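PDB 4O8V: alginate biosynthesis protein AlgJ from Pseudomonas putida, which probably transfers acetyl groups to the O-2 and O-3 positions of mannuronate residues in alginate, working in the periplasm with AlgI and AlgF. Local coordinates for residues Asp120-Pro125 against Thr217-Asn222; Ala160-Asp165 against Asp184-Arg189. One frame throughout, in Å; residues are numbered along the deposited sequence. Where two conformers were deposited one is given.

Interaction 1 assembles the presumed catalytic Ser-His-Asp triad by setting segment 120-125 against the helix that begins at Ser-218; interaction 2 is an antiparallel strand pair whose end runs into that site. Their centres lie about 12 Å apart, and along the chain 160-165 and 184-189 both fall between the two segments of interaction 1. Asp-165 makes the join: its N sits 2.8 Å from Asp-120 OD2, and its OD1 lies 2.7 Å from Thr-121 N, both probable hydrogen bonds. Packing adds to these, with Tyr-162 CE2 3.5 Å from Asp-120 OD2. Residues at and just past the end of strand 152-162 thus form second-shell contacts to Asp-120.

Interaction 1 (Asp120-Pro125 against Thr217-Asn222)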
loop_
_atom_site.group_PDB
_atom_site.type_symbol
_atom_site.label_atom_id
_atom_site.label_comp_id
_atom_site.label_asym_id
_atom_site.label_seq_id
_atom_site.Cartn_x
_atom_site.Cartn_y
_atom_site.Cartn_z
ATOM N N ASP A 120 3.896 5.233 -13.795
ATOM C CA ASP A 120 3.201 4.106 -13.162
ATOM C C ASP A 120 2.671 4.568 -11.803
ATOM O O ASP A 120 3.201 5.517 -11.231
ATOM C CB ASP A 120 4.182 2.931 -13.037
ATOM C CG ASP A 120 3.531 1.622 -12.551
ATOM O OD1 ASP A 120 3.320 1.476 -11.327
ATOM O OD2 ASP A 120 3.278 0.734 -13.410
ATOM N N THR A 121 1.624 3.932 -11.289
ATOM C CA THR A 121 1.078 4.321 -9.991
ATOM C C THR A 121 1.994 3.954 -8.826
ATOM O O THR A 121 1.873 4.517 -7.738
ATOM C CB THR A 121 -0.298 3.654 -9.717
ATOM O OG1 THR A 121 -0.124 2.237 -9.685
ATOM C CG2 THR A 121 -1.301 4.042 -10.791
ATOM N N HIS A 122 2.898 3.001 -9.031
ATOM C CA HIS A 122 3.537 2.350 -7.884
ATOM C C HIS A 122 4.847 2.969 -7.414
ATOM O O HIS A 122 5.542 3.654 -8.159
ATOM C CB HIS A 122 3.782 0.873 -8.198
ATOM C CG HIS A 122 2.512 0.100 -8.391
ATOM N ND1 HIS A 122 2.031 -0.253 -9.633
ATOM C CD2 HIS A 122 1.607 -0.351 -7.488
ATOM C CE1 HIS A 122 0.891 -0.912 -9.484
ATOM N NE2 HIS A 122 0.604 -0.974 -8.193
ATOM N N TRP A 123 5.197 2.698 -6.162
ATOM C CA TRP A 123 6.543 2.999 -5.715
ATOM C C TRP A 123 7.576 2.207 -6.516
ATOM O O TRP A 123 7.300 1.121 -7.034
ATOM C CB TRP A 123 6.705 2.716 -4.213
ATOM C CG TRP A 123 6.115 1.409 -3.710
ATOM C CD1 TRP A 123 5.940 0.231 -4.402
ATOM C CD2 TRP A 123 5.675 1.157 -2.365
ATOM N NE1 TRP A 123 5.401 -0.735 -3.555
ATOM C CE2 TRP A 123 5.229 -0.187 -2.307
ATOM C CE3 TRP A 123 5.599 1.948 -1.209
ATOM C CZ2 TRP A 123 4.710 -0.762 -1.128
ATOM C CZ3 TRP A 123 5.089 1.369 -0.035
ATOM C CH2 TRP A 123 4.640 0.029 -0.018
ATOM N N THR A 124 8.763 2.789 -6.632
ATOM C CA THR A 124 9.943 2.087 -7.110
ATOM C C THR A 124 10.439 1.102 -6.063
ATOM O O THR A 124 10.056 1.189 -4.894
ATOM C CB THR A 124 11.107 3.068 -7.413
ATOM O OG1 THR A 124 11.547 3.667 -6.183
ATOM C CG2 THR A 124 10.680 4.155 -8.441
ATOM N N PRO A 125 11.303 0.171 -6.475
ATOM C CA PRO A 125 11.863 -0.736 -5.472
ATOM C C PRO A 125 12.574 0.003 -4.333
ATOM O O PRO A 125 12.465 -0.413 -3.179
ATOM C CB PRO A 125 12.840 -1.572 -6.278
ATOM C CG PRO A 125 12.273 -1.557 -7.659
ATOM C CD PRO A 125 11.679 -0.225 -7.846
ATOM N N THR A 217 -2.427 -4.452 -1.766
ATOM C CA THR A 217 -2.797 -4.282 -3.159
ATOM C C THR A 217 -1.642 -4.689 -4.058
ATOM O O THR A 217 -0.748 -5.449 -3.654
ATOM C CB THR A 217 -3.172 -2.802 -3.483
ATOM O OG1 THR A 217 -1.991 -1.996 -3.373
ATOM C CG2 THR A 217 -4.227 -2.279 -2.508
ATOM N N SER A 218 -1.694 -4.223 -5.303
ATOM C CA SER A 218 -0.585 -4.430 -6.233
ATOM C C SER A 218 0.719 -3.813 -5.727
ATOM O O SER A 218 1.801 -4.240 -6.155
ATOM C CB SER A 218 -0.950 -3.862 -7.616
ATOM O OG SER A 218 -1.336 -2.503 -7.532
ATOM N N TYR A 219 0.651 -2.832 -4.818
ATOM C CA TYR A 219 1.896 -2.307 -4.205
ATOM C C TYR A 219 2.653 -3.443 -3.516
ATOM O O TYR A 219 3.898 -3.467 -3.487
ATOM C CB TYR A 219 1.630 -1.178 -3.189
ATOM C CG TYR A 219 1.309 0.164 -3.801
ATOM C CD1 TYR A 219 0.003 0.472 -4.171
ATOM C CD2 TYR A 219 2.313 1.127 -4.026
ATOM C CE1 TYR A 219 -0.318 1.701 -4.742
ATOM C CE2 TYR A 219 1.995 2.386 -4.599
ATOM C CZ TYR A 219 0.682 2.656 -4.950
ATOM O OH TYR A 219 0.348 3.861 -5.528
ATOM N N SER A 220 1.895 -4.412 -3.000
ATOM C CA SER A 220 2.466 -5.533 -2.242
ATOM C C SER A 220 2.490 -6.830 -3.023
ATOM O O SER A 220 3.315 -7.693 -2.752
ATOM C CB SER A 220 1.665 -5.777 -0.947
ATOM O OG SER A 220 1.784 -4.686 -0.056
ATOM N N ALA A 221 1.549 -7.000 -3.955
ATOM C CA ALA A 221 1.454 -8.261 -4.679
ATOM C C ALA A 221 2.445 -8.370 -5.818
ATOM O O ALA A 221 2.815 -9.463 -6.211
ATOM C CB ALA A 221 0.022 -8.468 -5.230
ATOM N N ASN A 222 2.843 -7.240 -6.379
ATOM C CA ASN A 222 3.681 -7.246 -7.574
ATOM C C ASN A 222 5.172 -7.400 -7.199
ATOM O O ASN A 222 5.736 -6.527 -6.544
ATOM C CB ASN A 222 3.441 -5.937 -8.377
ATOM C CG ASN A 222 4.068 -5.971 -9.746
ATOM O OD1 ASN A 222 5.097 -6.616 -9.942
ATOM N ND2 ASN A 222 3.445 -5.274 -10.716
#
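This buried contact is an active-site junction, where the loop leading into helix 125-141 meets the short helix 218-221, its centre about 7 Å from that of the whole chain. His-122 NE2 and Ser-218 OG lie 2.6 Å apart in a short hydrogen bond, with OG in the plane of the imidazole at its edge. Behind the ring, ND1 donates over 2.7 Å to the syn lone pair of Asp-120 OD1, which sits somewhat out of the ring plane, and the bond is bent; the anti lone pair of the same oxygen takes His-122 N in an Asx turn. One carboxylate oxygen therefore holds both the imidazole and the backbone N-H of His-122. The run of bonds from Ser-218 through His-122 to Asp-120 has the charge-relay geometry of an SGNH hydrolase-like site, consistent with Ser-218 as nucleophile and His-122 as proton acceptor. Tyr-219 meets two aromatic neighbours, one at a face and one at an edge, and a flat, rigid ring suits that place. His-122 CD2 stands over the centre of its face in a T-shaped pair, planes at 69°, while the tyrosine's own edge, led by CD2, meets the pyrrole face of Trp-123 at 88°. The indole N-H reaches Tyr-219 O at 3.1 Å, tying the tryptophan to the helix backbone. At the helix start, Thr-217 OG1 is the N-cap, accepting from Tyr-219 N, and Glu-273 binds that hydroxyl as well.

Interaction 2 (Ala160-Asp165 against Asp184-Arg189); sequences APYKGD and DNLQKR
Tyr-162 N donates to Asp-184 O over 2.9 Å, approaching from above the carbonyl plane, and with this bond the end of strand 152-162 is fastened to the start of strand 184-193. The two form a two-stranded antiparallel sheet, separate from the central parallel sheet of the SGNH hydrolase-like domain. Ala-160 and Leu-186 make the next hydrogen-bonded pair: Leu-186 N gives to Ala-160 O at 2.9 Å, and Ala-160 N returns a bond to Leu-186 O at 3.1 Å. Between these two hydrogen-bonded pairs falls the non-hydrogen-bonded pair Pro-161 and Asn-185. Proline, which has no N-H, suits this place because no bond to the partner strand is needed there; instead its CA makes a C-H...O contact with Asp-184 O, 3.3 Å away. Asn-185 bends its OD1 back toward Pro-161 CA on the exposed side of the sheet.

On the other face Tyr-162 and Leu-186 lie side by side and point the same way, their CB atoms 3.7 Å apart. Both have CG anti to the backbone N (chi1 178° and 173°), so the two CG atoms leave their strands in the same way. Leucine suits the buried position, also packing against Pro-125 and His-224, while the longer tyrosine spans from the sheet to Asp-120. Asp-184, on the same face, turns its carboxylate to the chain before the active-site loop, where OD1 accepts from Arg-118 N and OD2 bonds Thr-119 OG1. The methyl CD2 of Leu-186 meets the tyrosine ring obliquely, 4.0 Å from Tyr-162 CD1.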
loop_
_atom_site.group_PDB
_atom_site.type_symbol
_atom_site.label_atom_id
_atom_site.label_comp_id
_atom_site.label_asym_id
_atom_site.label_seq_id
_atom_site.Cartn_x
_atom_site.Cartn_y
_atom_site.Cartn_z
ATOM N N ALA A 160 16.209 -2.436 -16.763
ATOM C CA ALA A 160 15.630 -2.498 -18.108
ATOM C C ALA A 160 14.418 -1.586 -18.181
ATOM O O ALA A 160 13.831 -1.251 -17.138
ATOM C CB ALA A 160 15.240 -3.941 -18.473
ATOM N N PRO A 161 14.019 -1.187 -19.403
ATOM C CA PRO A 161 12.812 -0.358 -19.502
ATOM C C PRO A 161 11.564 -1.045 -18.956
ATOM O O PRO A 161 11.460 -2.276 -18.949
ATOM C CB PRO A 161 12.658 -0.123 -21.016
ATOM C CG PRO A 161 14.003 -0.355 -21.601
ATOM C CD PRO A 161 14.657 -1.406 -20.720
ATOM N N TYR A 162 10.622 -0.235 -18.495
ATOM C CA TYR A 162 9.370 -0.746 -17.951
ATOM C C TYR A 162 8.218 0.172 -18.397
ATOM O O TYR A 162 8.273 1.380 -18.163
ATOM C CB TYR A 162 9.459 -0.828 -16.422
ATOM C CG TYR A 162 8.174 -1.318 -15.789
ATOM C CD1 TYR A 162 7.822 -2.656 -15.847
ATOM C CD2 TYR A 162 7.294 -0.427 -15.181
ATOM C CE1 TYR A 162 6.623 -3.109 -15.304
ATOM C CE2 TYR A 162 6.091 -0.874 -14.633
ATOM C CZ TYR A 162 5.772 -2.204 -14.691
ATOM O OH TYR A 162 4.587 -2.647 -14.134
ATOM N N LYS A 163 7.203 -0.392 -19.055
ATOM C CA LYS A 163 6.023 0.376 -19.469
ATOM C C LYS A 163 5.052 0.470 -18.302
ATOM O O LYS A 163 4.559 -0.554 -17.846
ATOM C CB LYS A 163 5.320 -0.273 -20.673
ATOM C CG LYS A 163 4.222 0.625 -21.270
ATOM C CD LYS A 163 3.635 0.063 -22.556
ATOM C CE LYS A 163 2.176 -0.325 -22.378
ATOM N NZ LYS A 163 1.596 -0.871 -23.638
ATOM N N GLY A 164 4.788 1.689 -17.828
ATOM C CA GLY A 164 3.986 1.904 -16.628
ATOM C C GLY A 164 2.499 1.625 -16.808
ATOM O O GLY A 164 1.949 1.716 -17.923
ATOM N N ASP A 165 1.829 1.299 -15.701
ATOM C CA ASP A 165 0.445 0.860 -15.782
ATOM C C ASP A 165 -0.463 1.997 -16.268
ATOM O O ASP A 165 -1.458 1.751 -16.921
ATOM C CB ASP A 165 -0.037 0.270 -14.424
ATOM C CG ASP A 165 0.066 1.235 -13.229
ATOM O OD1 ASP A 165 0.643 2.347 -13.305
ATOM O OD2 ASP A 165 -0.422 0.841 -12.135
ATOM N N ASP A 184 9.662 4.162 -18.035
ATOM C CA ASP A 184 10.537 4.182 -16.867
ATOM C C ASP A 184 11.683 3.201 -17.052
ATOM O O ASP A 184 11.659 2.372 -17.958
ATOM C CB ASP A 184 9.770 3.795 -15.584
ATOM C CG ASP A 184 8.988 4.950 -14.990
ATOM O OD1 ASP A 184 9.571 5.741 -14.208
ATOM O OD2 ASP A 184 7.778 5.045 -15.271
ATOM N N ASN A 185 12.674 3.291 -16.169
ATOM C CA ASN A 185 13.658 2.231 -16.017
ATOM C C ASN A 185 13.372 1.525 -14.710
ATOM O O ASN A 185 12.950 2.167 -13.745
ATOM C CB ASN A 185 15.082 2.782 -16.039
ATOM C CG ASN A 185 15.583 3.039 -17.447
ATOM O OD1 ASN A 185 15.171 2.373 -18.401
ATOM N ND2 ASN A 185 16.493 3.995 -17.586
ATOM N N LEU A 186 13.569 0.210 -14.695
ATOM C CA LEU A 186 13.276 -0.594 -13.512
ATOM C C LEU A 186 14.405 -1.549 -13.170
ATOM O O LEU A 186 14.828 -2.364 -13.994
ATOM C CB LEU A 186 11.962 -1.383 -13.724
ATOM C CG LEU A 186 11.686 -2.381 -12.585
ATOM C CD1 LEU A 186 11.389 -1.624 -11.275
ATOM C CD2 LEU A 186 10.528 -3.342 -12.979
ATOM N N GLN A 187 14.909 -1.446 -11.937
ATOM C CA GLN A 187 15.959 -2.337 -11.480
ATOM C C GLN A 187 15.348 -3.589 -10.842
ATOM O O GLN A 187 14.485 -3.496 -9.979
ATOM C CB GLN A 187 16.876 -1.649 -10.467
ATOM C CG GLN A 187 18.045 -2.518 -10.064
ATOM C CD GLN A 187 18.943 -1.866 -9.032
ATOM O OE1 GLN A 187 18.506 -1.543 -7.923
ATOM N NE2 GLN A 187 20.204 -1.684 -9.386
ATOM N N LYS A 188 15.774 -4.752 -11.302
ATOM C CA LYS A 188 15.343 -5.997 -10.685
ATOM C C LYS A 188 15.957 -6.104 -9.290
ATOM O O LYS A 188 17.153 -5.887 -9.126
ATOM C CB LYS A 188 15.768 -7.205 -11.538
ATOM C CG LYS A 188 15.208 -8.528 -11.026
ATOM C CD LYS A 188 15.823 -9.716 -11.748
ATOM C CE LYS A 188 15.381 -11.027 -11.123
ATOM N NZ LYS A 188 13.909 -11.056 -10.893
ATOM N N ARG A 189 15.163 -6.445 -8.280
ATOM C CA ARG A 189 15.739 -6.701 -6.958
ATOM C C ARG A 189 15.047 -7.870 -6.294
ATOM O O ARG A 189 13.816 -7.889 -6.177
ATOM C CB ARG A 189 15.666 -5.450 -6.077
ATOM C CG ARG A 189 16.920 -4.577 -6.189
ATOM C CD ARG A 189 16.666 -3.129 -5.784
ATOM N NE ARG A 189 16.002 -3.027 -4.490
ATOM C CZ ARG A 189 16.623 -2.976 -3.316
ATOM N NH1 ARG A 189 17.952 -3.022 -3.244
ATOM N NH2 ARG A 189 15.903 -2.880 -2.206
#